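Local atomic coordinates of glycoside Hydrolase Family 43_12 (PDB entry 7JVH), a protein that probably hydrolyses glycosidic bonds in plant polysaccharides such as xylans or arabinans, as a two-domain family 43 glycoside hydrolase. Residues A[74-79]-A[86-91]; A[97-102]-A[394-399]; A[65-70]-A[124-129]. One frame throughout, in Å; residues are numbered along the deposited sequence.

Contact 1: A[74-79]-A[86-91]; sequences YLVNSS and VPIFHS
Tyr74 meets His90 across a non-hydrogen-bonded antiparallel pair. The two rings approach obliquely, with Tyr74 CE2 3.9 Å from His90 CD2. His90 NE2 is hydrogen-bonded to Asp72, which limits how the imidazole can turn. The Tyr74 ring also meets Phe135 edge-to-face. Next comes Leu75, which forms the hydrogen-bonded pair with Phe89. Leu75 N donates to Phe89 O at 2.9 Å, and Phe89 N returns a bond to Leu75 O at 2.8 Å. Their side chains lie on the face of the sheet away from Tyr74 and His90. These are strands 72-76 and 85-91, the two middle strands of the first four-stranded blade of the family 43 five-bladed beta-propeller. Val76 is back on the Tyr74 face. Its CG1 lies 3.6 Å from Ile88 CB, and the two side chains run side by side in the same direction. Both also touch Ile126 of strand 120-129, in the next blade. Beyond Val76 the strand pairing gives way to loop. Asn77 OD1 sits at the edge of the Phe89 ring, 3.7 Å from Phe89 CE1, with amide and ring planes 72° apart. Asn77 ND2 is held by Thr336 and by Pro62 O, so the amide is fixed from its other end. Asn77 O receives a CA-H...O contact from Val86 CA at 3.3 Å. At Ser79 the OG lies between the backbone N and the carbonyl carbon, chi1 50°. There it accepts from Val86 N at 2.8 Å with an N-H...O angle of 157°. Replacing Ser79 with an alanine would probably leave the buried Val86 N without this acceptor, at the corner the chain makes at Val86.

Contact 2: A[97-102]-A[394-399]; sequences WVQIGN and DYRWVA
The Tyr395 ring carries Gly101 CA over the centre of one face, 3.5 Å from the ring centroid and 4° off the normal, a CH-pi contact. At the ring edge, near its plane, Gln99 O lies 3.4 Å from Tyr395 CD2. The Gln99 amide is turned 41° from the ring. Gln99 CD presses on Tyr395 CB at 3.4 Å. Gln99 CG is anti to the backbone N, chi1 -178°, and the chain runs on extended across the base of the tyrosine. Gln99 NE2 is occupied within its own strand, donating to Gly101 O at 3.1 Å. That bond lies in the glutamine amide plane but above the plane of the carbonyl. Strand 98-102 is the last strand of the first propeller blade, and 394-399 is a loop of the C-terminal concanavalin A-like sandwich. The contact therefore belongs to the interface between the two domains. Gly101 has backbone angles that would jam a CB against Ile100 O. Water 1 bridges the domains, donating to Tyr395 O at 2.6 Å and weakly to Asn102 OD1. The turn that carries Tyr395 is type I, from Asp394 to Trp397, with an Asx turn, Arg396 N to Asp394 OD1. These bonds probably stiffen it. Arg396 also grips the carboxylate side-on, with NE 2.9 Å from Asp394 OD1 and NH2 3.0 Å from Asp394 OD2.

Contact 3: A[65-70]-A[124-129]; sequences SICRKG and PAIHYN
Ser65, Cys67 and Lys69 pack on Ile126 and Tyr128 where two neighbouring propeller blades meet. Strands 65-69 and 120-129 are each the first strand of a blade, the position nearest the propeller axis in this fold. The short segments run almost parallel, 6° apart, with axes 5.6 Å apart at closest approach. Side chains join them, with no backbone-to-backbone hydrogen bond. At the buried end Ser65 OG accepts from Ile126 N at 2.8 Å. The OG reaches it because it stands anti to its own N, chi1 173°, beside the carbonyl carbon. The same OG is bonded to Asp306 of strand 300-308, so the serine links three blades. Cys67 comes next, with SG against the Ile126 side chain, 4.0 Å from CG1. Further along, Lys69 lays its extended chain over one face of the Tyr128 ring. Lys69 CG stands 3.7 Å from the ring centroid, 14° off the normal, a CH-pi contact. Lys69 CD is 3.5 Å from Tyr128 CE1, and Lys69 CE approaches Tyr128 OH at 3.6 Å. Tyr128 OH is hydrogen-bonded to Asp133, which also makes a long, weak ion pair with Lys69 NZ. The chemistry thus passes from a buried polar grip to hydrocarbon over a ring, and leaves the amine at the more exposed end, where Asp133 may balance its charge only weakly.

From the N terminus, strand 65-69 opens contact 3. The chain then makes strands 72-76 and 85-91, and contact 1 closes a short loop between them. Strand 98-102 completes this blade and opens contact 2. Strand 120-129 starts the next blade and closes contact 3, so contact 1 lies wholly within the loop of contact 3. Contact 2 closes much later, at 394-399, after the rest of the propeller has been built. It follows contact 1 in series and crosses contact 3. Contact 1 holds one blade together internally, contact 3 joins it to the next blade, and contact 2 ties its other side to the C-terminal sandwich.

Contact 1: A[74-79]-A[86-91]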
loop_
_atom_site.group_PDB
_atom_site.type_symbol
_atom_site.label_atom_id
_atom_site.label_comp_id
_atom_site.label_asym_id
_atom_site.label_seq_id
_atom_site.Cartn_x
_atom_site.Cartn_y
_atom_site.Cartn_z
ATOM N N TYR A 74 13.863 -6.295 6.662
ATOM C CA TYR A 74 12.853 -5.245 6.809
ATOM C C TYR A 74 12.296 -4.885 5.439
ATOM O O TYR A 74 13.040 -4.779 4.473
ATOM C CB TYR A 74 13.427 -4.018 7.518
ATOM C CG TYR A 74 13.947 -4.314 8.914
ATOM C CD1 TYR A 74 15.245 -4.745 9.108
ATOM C CD2 TYR A 74 13.136 -4.157 10.031
ATOM C CE1 TYR A 74 15.733 -5.020 10.379
ATOM C CE2 TYR A 74 13.612 -4.419 11.301
ATOM C CZ TYR A 74 14.910 -4.858 11.465
ATOM O OH TYR A 74 15.382 -5.131 12.717
ATOM N N LEU A 75 10.973 -4.743 5.368
ATOM C CA LEU A 75 10.267 -4.548 4.111
ATOM C C LEU A 75 9.252 -3.437 4.294
ATOM O O LEU A 75 8.537 -3.414 5.294
ATOM C CB LEU A 75 9.581 -5.850 3.695
ATOM C CG LEU A 75 8.517 -5.811 2.592
ATOM C CD1 LEU A 75 9.123 -5.801 1.195
ATOM C CD2 LEU A 75 7.562 -6.998 2.794
ATOM N N VAL A 76 9.203 -2.516 3.326
ATOM C CA VAL A 76 8.328 -1.351 3.387
ATOM C C VAL A 76 7.627 -1.090 2.053
ATOM O O VAL A 76 8.058 -1.595 1.012
ATOM C CB VAL A 76 9.087 -0.105 3.855
ATOM C CG1 VAL A 76 9.670 -0.314 5.245
ATOM C CG2 VAL A 76 10.183 0.285 2.872
ATOM N N ASN A 77 6.548 -0.296 2.118
ATOM C CA ASN A 77 5.635 -0.033 1.010
ATOM C C ASN A 77 5.177 1.442 0.966
ATOM O O ASN A 77 5.198 2.152 1.981
ATOM C CB ASN A 77 4.403 -0.929 1.154
ATOM C CG ASN A 77 4.754 -2.407 1.217
ATOM O OD1 ASN A 77 4.836 -3.019 2.296
ATOM N ND2 ASN A 77 4.959 -2.996 0.045
ATOM N N SER A 78 4.766 1.891 -0.222
ATOM C CA SER A 78 4.129 3.180 -0.407
ATOM C C SER A 78 2.724 3.138 0.189
ATOM O O SER A 78 2.158 2.067 0.360
ATOM C CB SER A 78 4.074 3.558 -1.891
ATOM O OG SER A 78 3.566 2.520 -2.687
ATOM N N SER A 79 2.178 4.317 0.522
ATOM C CA SER A 79 0.903 4.429 1.217
ATOM C C SER A 79 0.052 5.647 0.876
ATOM O O SER A 79 -1.097 5.749 1.325
ATOM C CB SER A 79 1.128 4.372 2.732
ATOM O OG SER A 79 2.127 5.276 3.154
ATOM N N VAL A 86 3.751 4.286 5.180
ATOM C CA VAL A 86 4.883 3.367 4.998
ATOM C C VAL A 86 4.903 2.288 6.076
ATOM O O VAL A 86 5.641 2.397 7.057
ATOM C CB VAL A 86 6.236 4.124 4.940
ATOM C CG1 VAL A 86 7.391 3.179 4.593
ATOM C CG2 VAL A 86 6.141 5.274 3.955
ATOM N N PRO A 87 4.112 1.200 5.922
ATOM C CA PRO A 87 4.121 0.120 6.907
ATOM C C PRO A 87 5.439 -0.617 6.780
ATOM O O PRO A 87 5.961 -0.705 5.664
ATOM C CB PRO A 87 2.947 -0.752 6.479
ATOM C CG PRO A 87 2.788 -0.482 5.020
ATOM C CD PRO A 87 3.217 0.940 4.782
ATOM N N ILE A 88 5.979 -1.094 7.907
ATOM C CA ILE A 88 7.261 -1.783 7.920
ATOM C C ILE A 88 7.133 -3.174 8.562
ATOM O O ILE A 88 6.637 -3.318 9.690
ATOM C CB ILE A 88 8.360 -0.913 8.568
ATOM C CG1 ILE A 88 9.692 -1.675 8.625
ATOM C CG2 ILE A 88 7.931 -0.406 9.943
ATOM C CD1 ILE A 88 10.897 -0.777 8.814
ATOM N N PHE A 89 7.557 -4.198 7.810
ATOM C CA PHE A 89 7.466 -5.599 8.217
ATOM C C PHE A 89 8.851 -6.159 8.499
ATOM O O PHE A 89 9.807 -5.817 7.815
ATOM C CB PHE A 89 6.764 -6.411 7.132
ATOM C CG PHE A 89 5.375 -5.923 6.811
ATOM C CD1 PHE A 89 5.183 -4.964 5.827
ATOM C CD2 PHE A 89 4.262 -6.406 7.499
ATOM C CE1 PHE A 89 3.905 -4.503 5.514
ATOM C CE2 PHE A 89 2.989 -5.940 7.209
ATOM C CZ PHE A 89 2.812 -4.986 6.212
ATOM N N HIS A 90 8.943 -7.010 9.527
ATOM C CA HIS A 90 10.186 -7.697 9.914
ATOM C C HIS A 90 10.041 -9.213 9.782
ATOM O O HIS A 90 8.994 -9.756 10.071
ATOM C CB HIS A 90 10.599 -7.294 11.338
ATOM C CG HIS A 90 11.595 -8.214 11.976
ATOM N ND1 HIS A 90 11.228 -9.266 12.788
ATOM C CD2 HIS A 90 12.951 -8.227 11.937
ATOM C CE1 HIS A 90 12.315 -9.894 13.211
ATOM N NE2 HIS A 90 13.373 -9.279 12.715
ATOM N N SER A 91 11.110 -9.870 9.322
ATOM C CA SER A 91 11.157 -11.324 9.127
ATOM C C SER A 91 12.600 -11.845 9.150
ATOM O O SER A 91 13.519 -11.171 8.679
ATOM C CB SER A 91 10.488 -11.694 7.803
ATOM O OG SER A 91 10.623 -13.077 7.497
#

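Contact 2: A[97-102]-A[394-399]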
loop_
_atom_site.group_PDB
_atom_site.type_symbol
_atom_site.label_atom_id
_atom_site.label_comp_id
_atom_site.label_asym_id
_atom_site.label_seq_id
_atom_site.Cartn_x
_atom_site.Cartn_y
_atom_site.Cartn_z
ATOM N N TRP A 97 6.150 -12.811 8.273
ATOM C CA TRP A 97 6.386 -11.380 8.557
ATOM C C TRP A 97 5.521 -10.873 9.703
ATOM O O TRP A 97 4.380 -11.291 9.822
ATOM C CB TRP A 97 6.075 -10.590 7.296
ATOM C CG TRP A 97 6.934 -10.924 6.125
ATOM C CD1 TRP A 97 6.703 -11.860 5.170
ATOM C CD2 TRP A 97 8.141 -10.257 5.749
ATOM N NE1 TRP A 97 7.691 -11.831 4.233
ATOM C CE2 TRP A 97 8.589 -10.861 4.566
ATOM C CE3 TRP A 97 8.885 -9.218 6.305
ATOM C CZ2 TRP A 97 9.753 -10.460 3.929
ATOM C CZ3 TRP A 97 10.037 -8.825 5.675
ATOM C CH2 TRP A 97 10.460 -9.439 4.506
ATOM N N VAL A 98 6.119 -10.023 10.522
ATOM C CA VAL A 98 5.457 -9.276 11.589
ATOM C C VAL A 98 5.556 -7.788 11.230
ATOM O O VAL A 98 6.652 -7.284 10.958
ATOM C CB VAL A 98 6.135 -9.540 12.961
ATOM C CG1 VAL A 98 5.463 -8.740 14.072
ATOM C CG2 VAL A 98 6.114 -11.016 13.296
ATOM N N GLN A 99 4.408 -7.096 11.217
ATOM C CA GLN A 99 4.388 -5.638 11.085
ATOM C C GLN A 99 4.857 -5.052 12.412
ATOM O O GLN A 99 4.212 -5.260 13.446
ATOM C CB GLN A 99 3.003 -5.096 10.712
ATOM C CG GLN A 99 2.992 -3.579 10.530
ATOM C CD GLN A 99 1.828 -3.030 9.707
ATOM O OE1 GLN A 99 0.867 -3.720 9.431
ATOM N NE2 GLN A 99 1.925 -1.754 9.321
ATOM N N ILE A 100 5.997 -4.345 12.377
ATOM C CA ILE A 100 6.596 -3.733 13.565
ATOM C C ILE A 100 6.176 -2.274 13.744
ATOM O O ILE A 100 6.470 -1.657 14.769
ATOM C CB ILE A 100 8.137 -3.849 13.571
ATOM C CG1 ILE A 100 8.767 -3.060 12.420
ATOM C CG2 ILE A 100 8.541 -5.317 13.498
ATOM C CD1 ILE A 100 10.282 -3.085 12.428
ATOM N N GLY A 101 5.484 -1.731 12.737
ATOM C CA GLY A 101 4.888 -0.416 12.813
ATOM C C GLY A 101 4.722 0.213 11.444
ATOM O O GLY A 101 4.549 -0.480 10.435
ATOM N N ASN A 102 4.758 1.548 11.423
ATOM C CA ASN A 102 4.716 2.335 10.209
ATOM C C ASN A 102 5.788 3.414 10.367
ATOM O O ASN A 102 5.813 4.106 11.382
ATOM C CB ASN A 102 3.323 2.949 10.017
ATOM C CG ASN A 102 2.228 1.899 9.861
ATOM O OD1 ASN A 102 1.833 1.571 8.743
ATOM N ND2 ASN A 102 1.738 1.354 10.983
ATOM N N ASP A 394 -3.856 -2.529 16.397
ATOM C CA ASP A 394 -3.090 -3.279 15.416
ATOM C C ASP A 394 -2.658 -2.347 14.287
ATOM O O ASP A 394 -3.455 -1.544 13.820
ATOM C CB ASP A 394 -3.942 -4.441 14.886
ATOM C CG ASP A 394 -3.150 -5.425 14.061
ATOM O OD1 ASP A 394 -2.836 -5.107 12.889
ATOM O OD2 ASP A 394 -2.886 -6.540 14.579
ATOM N N TYR A 395 -1.401 -2.488 13.840
ATOM C CA TYR A 395 -0.783 -1.610 12.831
ATOM C C TYR A 395 -1.354 -1.698 11.412
ATOM O O TYR A 395 -0.852 -1.019 10.514
ATOM C CB TYR A 395 0.716 -1.878 12.714
ATOM C CG TYR A 395 1.545 -1.644 13.955
ATOM C CD1 TYR A 395 1.577 -0.400 14.568
ATOM C CD2 TYR A 395 2.353 -2.661 14.482
ATOM C CE1 TYR A 395 2.368 -0.180 15.692
ATOM C CE2 TYR A 395 3.134 -2.446 15.596
ATOM C CZ TYR A 395 3.136 -1.211 16.195
ATOM O OH TYR A 395 3.905 -1.009 17.309
ATOM N N ARG A 396 -2.366 -2.550 11.206
ATOM C CA ARG A 396 -3.074 -2.663 9.922
ATOM C C ARG A 396 -4.133 -1.597 9.730
ATOM O O ARG A 396 -4.588 -1.377 8.609
ATOM C CB ARG A 396 -3.774 -4.015 9.798
ATOM C CG ARG A 396 -2.918 -5.106 9.208
ATOM C CD ARG A 396 -3.613 -6.449 9.365
ATOM N NE ARG A 396 -3.760 -6.812 10.775
ATOM C CZ ARG A 396 -4.033 -8.035 11.206
ATOM N NH1 ARG A 396 -4.273 -9.006 10.347
ATOM N NH2 ARG A 396 -4.142 -8.254 12.506
ATOM N N TRP A 397 -4.543 -0.965 10.837
ATOM C CA TRP A 397 -5.586 0.039 10.840
ATOM C C TRP A 397 -5.018 1.408 10.510
ATOM O O TRP A 397 -4.101 1.875 11.164
ATOM C CB TRP A 397 -6.276 0.047 12.190
ATOM C CG TRP A 397 -7.037 -1.209 12.398
ATOM C CD1 TRP A 397 -6.652 -2.283 13.142
ATOM C CD2 TRP A 397 -8.301 -1.548 11.818
ATOM N NE1 TRP A 397 -7.602 -3.267 13.067
ATOM C CE2 TRP A 397 -8.625 -2.840 12.259
ATOM C CE3 TRP A 397 -9.182 -0.887 10.956
ATOM C CZ2 TRP A 397 -9.802 -3.483 11.883
ATOM C CZ3 TRP A 397 -10.358 -1.528 10.579
ATOM C CH2 TRP A 397 -10.660 -2.812 11.055
ATOM N N VAL A 398 -5.583 2.035 9.475
ATOM C CA VAL A 398 -5.169 3.346 9.001
ATOM C C VAL A 398 -6.353 4.309 8.987
ATOM O O VAL A 398 -7.518 3.886 8.951
ATOM C CB VAL A 398 -4.575 3.267 7.577
ATOM C CG1 VAL A 398 -3.276 2.462 7.585
ATOM C CG2 VAL A 398 -5.575 2.683 6.577
ATOM N N ALA A 399 -6.035 5.609 9.021
ATOM C CA ALA A 399 -6.999 6.685 8.845
ATOM C C ALA A 399 -6.622 7.408 7.557
ATOM O O ALA A 399 -5.488 7.304 7.094
ATOM C CB ALA A 399 -6.954 7.625 10.026
HETATM O O HOH W 1 -0.913 -0.277 7.973
#

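Contact 3: A[65-70]-A[124-129]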
loop_
_atom_site.group_PDB
_atom_site.type_symbol
_atom_site.label_atom_id
_atom_site.label_comp_id
_atom_site.label_asym_id
_atom_site.label_seq_id
_atom_site.Cartn_x
_atom_site.Cartn_y
_atom_site.Cartn_z
ATOM N N SER A 65 10.120 -2.330 -1.006
ATOM C CA SER A 65 11.547 -2.174 -0.835
ATOM C C SER A 65 11.970 -2.998 0.373
ATOM O O SER A 65 11.243 -3.092 1.360
ATOM C CB SER A 65 11.880 -0.701 -0.617
ATOM O OG SER A 65 13.243 -0.524 -0.281
ATOM N N ILE A 66 13.168 -3.578 0.289
ATOM C CA ILE A 66 13.653 -4.527 1.274
ATOM C C ILE A 66 15.156 -4.376 1.509
ATOM O O ILE A 66 15.923 -4.138 0.581
ATOM C CB ILE A 66 13.288 -5.981 0.856
ATOM C CG1 ILE A 66 13.702 -6.978 1.927
ATOM C CG2 ILE A 66 13.898 -6.339 -0.490
ATOM C CD1 ILE A 66 12.956 -8.306 1.819
ATOM N N CYS A 67 15.555 -4.506 2.775
ATOM C CA CYS A 67 16.938 -4.480 3.178
ATOM C C CYS A 67 17.195 -5.555 4.244
ATOM O O CYS A 67 16.258 -6.098 4.829
ATOM C CB CYS A 67 17.291 -3.106 3.708
ATOM S SG CYS A 67 16.692 -2.778 5.366
ATOM N N ARG A 68 18.482 -5.836 4.490
ATOM C CA ARG A 68 18.902 -6.808 5.483
ATOM C C ARG A 68 19.993 -6.262 6.393
ATOM O O ARG A 68 20.927 -5.611 5.931
ATOM C CB ARG A 68 19.407 -8.079 4.792
ATOM C CG ARG A 68 19.860 -9.176 5.746
ATOM C CD ARG A 68 20.220 -10.450 4.997
ATOM N NE ARG A 68 21.172 -11.250 5.762
ATOM C CZ ARG A 68 21.553 -12.484 5.455
ATOM N NH1 ARG A 68 21.098 -13.094 4.358
ATOM N NH2 ARG A 68 22.407 -13.122 6.244
ATOM N N LYS A 69 19.842 -6.532 7.696
ATOM C CA LYS A 69 20.898 -6.385 8.692
ATOM C C LYS A 69 20.998 -7.704 9.464
ATOM O O LYS A 69 20.053 -8.085 10.167
ATOM C CB LYS A 69 20.591 -5.234 9.646
ATOM C CG LYS A 69 21.659 -5.026 10.703
ATOM C CD LYS A 69 21.198 -4.107 11.806
ATOM C CE LYS A 69 22.282 -3.938 12.843
ATOM N NZ LYS A 69 21.803 -3.113 13.978
ATOM N N GLY A 70 22.134 -8.397 9.311
ATOM C CA GLY A 70 22.379 -9.679 9.954
ATOM C C GLY A 70 21.331 -10.719 9.591
ATOM O O GLY A 70 21.115 -11.010 8.402
ATOM N N PRO A 124 8.725 3.878 -1.616
ATOM C CA PRO A 124 9.775 3.905 -0.603
ATOM C C PRO A 124 11.003 3.092 -1.017
ATOM O O PRO A 124 10.870 2.144 -1.801
ATOM C CB PRO A 124 9.087 3.229 0.583
ATOM C CG PRO A 124 8.183 2.241 -0.037
ATOM C CD PRO A 124 7.688 2.874 -1.315
ATOM N N ALA A 125 12.176 3.482 -0.509
ATOM C CA ALA A 125 13.388 2.668 -0.560
ATOM C C ALA A 125 14.061 2.637 0.816
ATOM O O ALA A 125 14.552 3.657 1.292
ATOM C CB ALA A 125 14.342 3.188 -1.624
ATOM N N ILE A 126 14.047 1.467 1.463
ATOM C CA ILE A 126 14.707 1.262 2.759
ATOM C C ILE A 126 16.111 0.670 2.529
ATOM O O ILE A 126 16.344 -0.005 1.543
ATOM C CB ILE A 126 13.843 0.384 3.710
ATOM C CG1 ILE A 126 14.381 0.453 5.146
ATOM C CG2 ILE A 126 13.775 -1.067 3.244
ATOM C CD1 ILE A 126 13.591 -0.362 6.145
ATOM N N HIS A 127 17.045 0.972 3.431
ATOM C CA HIS A 127 18.441 0.588 3.285
ATOM C C HIS A 127 19.077 0.452 4.644
ATOM O O HIS A 127 18.688 1.132 5.576
ATOM C CB HIS A 127 19.223 1.656 2.513
ATOM C CG HIS A 127 18.727 1.875 1.125
ATOM N ND1 HIS A 127 19.216 1.151 0.062
ATOM C CD2 HIS A 127 17.842 2.763 0.599
ATOM C CE1 HIS A 127 18.617 1.542 -1.052
ATOM N NE2 HIS A 127 17.797 2.535 -0.758
ATOM N N TYR A 128 20.081 -0.422 4.736
ATOM C CA TYR A 128 20.943 -0.500 5.900
ATOM C C TYR A 128 22.377 -0.227 5.480
ATOM O O TYR A 128 22.925 -0.922 4.631
ATOM C CB TYR A 128 20.851 -1.857 6.596
ATOM C CG TYR A 128 21.879 -2.000 7.689
ATOM C CD1 TYR A 128 21.690 -1.382 8.918
ATOM C CD2 TYR A 128 23.052 -2.724 7.484
ATOM C CE1 TYR A 128 22.644 -1.496 9.923
ATOM C CE2 TYR A 128 24.002 -2.839 8.485
ATOM C CZ TYR A 128 23.795 -2.221 9.696
ATOM O OH TYR A 128 24.726 -2.340 10.688
ATOM N N ASN A 129 22.964 0.808 6.090
ATOM C CA ASN A 129 24.348 1.166 5.890
ATOM C C ASN A 129 25.190 0.496 6.968
ATOM O O ASN A 129 25.172 0.906 8.136
ATOM C CB ASN A 129 24.503 2.688 5.929
ATOM C CG ASN A 129 25.921 3.136 5.641
ATOM O OD1 ASN A 129 26.825 2.322 5.442
ATOM N ND2 ASN A 129 26.121 4.435 5.619
#